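PDB 1T6C: exopolyphosphatase from Aquifex aeolicus, which probably hydrolyses phosphoanhydride bonds in polyphosphate or guanosine pentaphosphate, as a calcium-binding member of the Ppx/GppA phosphatase family. Local coordinates for residues 142-154 and 161-173. Residues are numbered along the deposited sequence; the frame is centred on the assembly and turned at random.
Sequences VVDQGGGSTEYVF and REVISLPIGIVNL. With CA (calcium ion), chain C.
Backbone bonds pair Thr-150, Tyr-152 and Phe-154 with Leu-166, Ile-164 and Glu-162 in an antiparallel hairpin; Tyr-152 N donates to Ile-164 O over 2.8 Å, almost straight at 174°. A classic beta bulge interrupts the ladder at Phe-154, whose O accepts from both Arg-161 N (2.8 Å) and Glu-162 N.

The carboxylate of Glu-151 links this ladder to the calcium ion. OE1 binds the metal at 2.7 Å, while OE2 accepts Ser-149 OG on its syn lone pair and Ser-165 OG, 2.7 Å away, on its anti lone pair; metal and hydroxyls together hold the carboxylate's rotation. Ser-165 turns its hydroxyl to OE2 with OG anti to the backbone N (chi1 179°). Carbonyl oxygens of Asp-144, Gly-146 and Ser-149 and two waters complete the shell; Gly-147 and Gly-148, inside the type I' turn from Gly-146 to Ser-149, have the positive phi that suits glycine. With an alanine at Ser-149, OE2 would lose its syn donor and a calcium-bound water its hydroxyl acceptor, and the carboxylate is likely to be less firmly held. Strands 139-146, 149-156 and 159-166 form an antiparallel run at one side of a mixed sheet in this actin-like fold.

Leu-166 CD1 meets Tyr-152 CE1 obliquely at 3.7 Å, and helix 185-199 packs against both; on the Glu-151 face, Val-153 CG2 lies alongside Val-163 CG2. Beyond the strands, a side chain on Gly-169 would run into Gly-148 CA.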
loop_
_atom_site.group_PDB
_atom_site.type_symbol
_atom_site.label_atom_id
_atom_site.label_comp_id
_atom_site.label_asym_id
_atom_site.label_seq_id
_atom_site.Cartn_x
_atom_site.Cartn_y
_atom_site.Cartn_z
ATOM N N VAL A 142 12.029 -0.992 3.576
ATOM C CA VAL A 142 10.876 -0.835 2.703
ATOM C C VAL A 142 9.979 0.188 3.388
ATOM O O VAL A 142 9.666 0.042 4.561
ATOM C CB VAL A 142 10.159 -2.173 2.491
ATOM C CG1 VAL A 142 8.843 -1.995 1.771
ATOM C CG2 VAL A 142 11.029 -3.086 1.690
ATOM N N VAL A 143 9.607 1.219 2.639
ATOM C CA VAL A 143 8.773 2.307 3.144
ATOM C C VAL A 143 7.452 2.260 2.404
ATOM O O VAL A 143 7.381 2.593 1.224
ATOM C CB VAL A 143 9.455 3.670 2.940
ATOM C CG1 VAL A 143 8.578 4.800 3.462
ATOM C CG2 VAL A 143 10.785 3.695 3.611
ATOM N N ASP A 144 6.412 1.814 3.084
ATOM C CA ASP A 144 5.121 1.543 2.439
ATOM C C ASP A 144 4.036 2.477 2.965
ATOM O O ASP A 144 3.459 2.290 4.059
ATOM C CB ASP A 144 4.725 0.098 2.653
ATOM C CG ASP A 144 3.534 -0.308 1.853
ATOM O OD1 ASP A 144 2.885 0.528 1.127
ATOM O OD2 ASP A 144 3.167 -1.506 1.931
ATOM N N GLN A 145 3.740 3.484 2.155
ATOM C CA GLN A 145 2.790 4.513 2.506
ATOM C C GLN A 145 1.449 4.221 1.863
ATOM O O GLN A 145 1.357 3.995 0.659
ATOM C CB GLN A 145 3.312 5.894 2.059
ATOM C CG GLN A 145 2.283 7.008 2.236
ATOM C CD GLN A 145 1.373 7.186 1.056
ATOM O OE1 GLN A 145 1.826 7.270 -0.085
ATOM N NE2 GLN A 145 0.049 7.234 1.308
ATOM N N GLY A 146 0.395 4.240 2.681
ATOM C CA GLY A 146 -0.964 3.954 2.248
ATOM C C GLY A 146 -1.901 3.501 3.344
ATOM O O GLY A 146 -1.491 2.892 4.339
ATOM N N GLY A 147 -3.186 3.787 3.147
ATOM C CA GLY A 147 -4.243 3.255 3.997
ATOM C C GLY A 147 -4.240 3.764 5.413
ATOM O O GLY A 147 -4.646 3.044 6.336
ATOM N N GLY A 148 -3.688 4.960 5.608
ATOM C CA GLY A 148 -3.622 5.590 6.906
ATOM C C GLY A 148 -2.336 5.433 7.687
ATOM O O GLY A 148 -2.234 5.909 8.818
ATOM N N SER A 149 -1.328 4.812 7.080
ATOM C CA SER A 149 -0.074 4.613 7.759
ATOM C C SER A 149 1.092 4.468 6.796
ATOM O O SER A 149 0.926 4.242 5.609
ATOM C CB SER A 149 -0.124 3.370 8.644
ATOM O OG SER A 149 -0.145 2.162 7.858
ATOM N N THR A 150 2.289 4.591 7.347
ATOM C CA THR A 150 3.484 4.280 6.635
ATOM C C THR A 150 4.290 3.306 7.463
ATOM O O THR A 150 4.632 3.600 8.638
ATOM C CB THR A 150 4.302 5.546 6.303
ATOM O OG1 THR A 150 3.577 6.398 5.398
ATOM C CG2 THR A 150 5.517 5.164 5.518
ATOM N N GLU A 151 4.559 2.138 6.875
ATOM C CA GLU A 151 5.365 1.144 7.525
ATOM C C GLU A 151 6.811 1.267 7.059
ATOM O O GLU A 151 7.071 1.496 5.873
ATOM C CB GLU A 151 4.910 -0.266 7.225
ATOM C CG GLU A 151 3.702 -0.687 8.009
ATOM C CD GLU A 151 2.436 0.031 7.580
ATOM O OE1 GLU A 151 2.092 -0.071 6.406
ATOM O OE2 GLU A 151 1.829 0.718 8.417
ATOM N N TYR A 152 7.709 1.095 8.019
ATOM C CA TYR A 152 9.148 1.019 7.784
ATOM C C TYR A 152 9.605 -0.401 8.132
ATOM O O TYR A 152 9.571 -0.793 9.301
ATOM C CB TYR A 152 9.890 2.061 8.661
ATOM C CG TYR A 152 9.604 3.460 8.193
ATOM C CD1 TYR A 152 8.372 4.067 8.498
ATOM C CD2 TYR A 152 10.490 4.145 7.387
ATOM C CE1 TYR A 152 8.059 5.328 8.003
ATOM C CE2 TYR A 152 10.183 5.390 6.872
ATOM C CZ TYR A 152 8.988 5.983 7.188
ATOM O OH TYR A 152 8.652 7.206 6.659
ATOM N N VAL A 153 9.990 -1.166 7.124
ATOM C CA VAL A 153 10.275 -2.589 7.290
ATOM C C VAL A 153 11.720 -2.820 6.955
ATOM O O VAL A 153 12.132 -2.649 5.813
ATOM C CB VAL A 153 9.399 -3.482 6.402
ATOM C CG1 VAL A 153 9.470 -4.920 6.890
ATOM C CG2 VAL A 153 7.961 -2.998 6.438
ATOM N N PHE A 154 12.468 -3.250 7.967
ATOM C CA PHE A 154 13.898 -3.447 7.854
ATOM C C PHE A 154 14.234 -4.923 7.758
ATOM O O PHE A 154 13.697 -5.760 8.481
ATOM C CB PHE A 154 14.583 -2.875 9.084
ATOM C CG PHE A 154 14.368 -1.413 9.275
ATOM C CD1 PHE A 154 15.244 -0.483 8.714
ATOM C CD2 PHE A 154 13.308 -0.980 10.016
ATOM C CE1 PHE A 154 15.046 0.874 8.919
ATOM C CE2 PHE A 154 13.100 0.399 10.226
ATOM C CZ PHE A 154 13.953 1.301 9.672
ATOM N N ARG A 161 13.792 -8.132 9.894
ATOM C CA ARG A 161 14.276 -7.925 11.263
ATOM C C ARG A 161 13.346 -7.153 12.144
ATOM O O ARG A 161 13.167 -7.471 13.318
ATOM C CB ARG A 161 15.584 -7.183 11.214
ATOM C CG ARG A 161 16.682 -8.089 10.833
ATOM C CD ARG A 161 17.952 -7.935 11.687
ATOM N NE ARG A 161 19.031 -8.601 10.980
ATOM C CZ ARG A 161 19.571 -8.126 9.887
ATOM N NH1 ARG A 161 19.144 -6.988 9.358
ATOM N NH2 ARG A 161 20.523 -8.804 9.293
ATOM N N GLU A 162 12.746 -6.109 11.588
ATOM C CA GLU A 162 11.978 -5.191 12.391
ATOM C C GLU A 162 10.999 -4.460 11.506
ATOM O O GLU A 162 11.335 -4.124 10.391
ATOM C CB GLU A 162 12.895 -4.165 13.047
ATOM C CG GLU A 162 12.136 -3.236 13.973
ATOM C CD GLU A 162 13.047 -2.343 14.775
ATOM O OE1 GLU A 162 14.240 -2.258 14.413
ATOM O OE2 GLU A 162 12.557 -1.743 15.759
ATOM N N VAL A 163 9.786 -4.248 12.010
ATOM C CA VAL A 163 8.820 -3.372 11.326
ATOM C C VAL A 163 8.282 -2.354 12.326
ATOM O O VAL A 163 7.909 -2.691 13.472
ATOM C CB VAL A 163 7.652 -4.147 10.633
ATOM C CG1 VAL A 163 7.070 -5.221 11.524
ATOM C CG2 VAL A 163 6.554 -3.183 10.118
ATOM N N ILE A 164 8.222 -1.101 11.880
ATOM C CA ILE A 164 7.676 -0.015 12.646
ATOM C C ILE A 164 6.588 0.610 11.781
ATOM O O ILE A 164 6.855 1.053 10.676
ATOM C CB ILE A 164 8.729 1.052 13.042
ATOM C CG1 ILE A 164 9.858 0.413 13.866
ATOM C CG2 ILE A 164 8.040 2.178 13.843
ATOM C CD1 ILE A 164 11.130 1.265 13.946
ATOM N N SER A 165 5.368 0.616 12.277
ATOM C CA SER A 165 4.250 1.290 11.610
ATOM C C SER A 165 3.983 2.651 12.225
ATOM O O SER A 165 3.677 2.737 13.412
ATOM C CB SER A 165 2.988 0.442 11.704
ATOM O OG SER A 165 1.876 1.098 11.085
ATOM N N LEU A 166 4.064 3.714 11.423
ATOM C CA LEU A 166 3.773 5.073 11.879
ATOM C C LEU A 166 2.386 5.452 11.360
ATOM O O LEU A 166 2.115 5.376 10.160
ATOM C CB LEU A 166 4.812 6.075 11.379
ATOM C CG LEU A 166 6.273 5.805 11.713
ATOM C CD1 LEU A 166 7.119 6.956 11.214
ATOM C CD2 LEU A 166 6.486 5.535 13.182
ATOM N N PRO A 167 1.502 5.852 12.258
ATOM C CA PRO A 167 0.123 6.193 11.903
ATOM C C PRO A 167 -0.020 7.613 11.292
ATOM O O PRO A 167 -0.837 8.429 11.709
ATOM C CB PRO A 167 -0.593 6.004 13.230
ATOM C CG PRO A 167 0.433 6.452 14.226
ATOM C CD PRO A 167 1.742 5.940 13.713
ATOM N N ILE A 168 0.793 7.897 10.286
ATOM C CA ILE A 168 0.928 9.235 9.716
ATOM C C ILE A 168 0.169 9.307 8.387
ATOM O O ILE A 168 0.719 9.718 7.344
ATOM C CB ILE A 168 2.416 9.623 9.542
ATOM C CG1 ILE A 168 3.182 8.580 8.706
ATOM C CG2 ILE A 168 3.022 9.827 10.911
ATOM C CD1 ILE A 168 4.627 8.952 8.398
ATOM N N GLY A 169 -1.097 8.905 8.423
ATOM C CA GLY A 169 -1.883 8.818 7.208
ATOM C C GLY A 169 -2.009 10.165 6.528
ATOM O O GLY A 169 -2.142 11.207 7.195
ATOM N N ILE A 170 -1.936 10.157 5.204
ATOM C CA ILE A 170 -1.883 11.413 4.455
ATOM C C ILE A 170 -3.192 12.214 4.469
ATOM O O ILE A 170 -3.159 13.430 4.365
ATOM C CB ILE A 170 -1.297 11.227 3.061
ATOM C CG1 ILE A 170 -2.131 10.310 2.182
ATOM C CG2 ILE A 170 0.151 10.714 3.168
ATOM C CD1 ILE A 170 -1.665 10.213 0.706
ATOM N N VAL A 171 -4.345 11.583 4.623
ATOM C CA VAL A 171 -5.568 12.330 4.789
ATOM C C VAL A 171 -5.502 13.145 6.086
ATOM O O VAL A 171 -5.835 14.360 6.100
ATOM C CB VAL A 171 -6.796 11.355 4.759
ATOM C CG1 VAL A 171 -8.073 12.062 5.144
ATOM C CG2 VAL A 171 -6.934 10.778 3.391
ATOM N N ASN A 172 -5.122 12.487 7.175
ATOM C CA ASN A 172 -5.019 13.166 8.464
ATOM C C ASN A 172 -3.942 14.231 8.462
ATOM O O ASN A 172 -4.149 15.339 8.973
ATOM C CB ASN A 172 -4.824 12.136 9.575
ATOM C CG ASN A 172 -4.719 12.731 10.947
ATOM O OD1 ASN A 172 -5.399 13.700 11.298
ATOM N ND2 ASN A 172 -3.883 12.115 11.758
ATOM N N LEU A 173 -2.785 13.958 7.875
ATOM C CA LEU A 173 -1.733 14.977 7.835
ATOM C C LEU A 173 -2.179 16.214 7.069
ATOM O O LEU A 173 -1.916 17.346 7.483
ATOM C CB LEU A 173 -0.466 14.447 7.187
ATOM C CG LEU A 173 0.269 13.305 7.876
ATOM C CD1 LEU A 173 1.628 13.079 7.283
ATOM C CD2 LEU A 173 0.305 13.527 9.356
HETATM CA CA CA C . 0.767 1.622 4.811
HETATM O O HOH W 1 0.267 0.513 2.339
HETATM O O HOH W 2 -0.615 -0.433 6.050
HETATM O O HOH W 3 1.067 7.407 5.806
#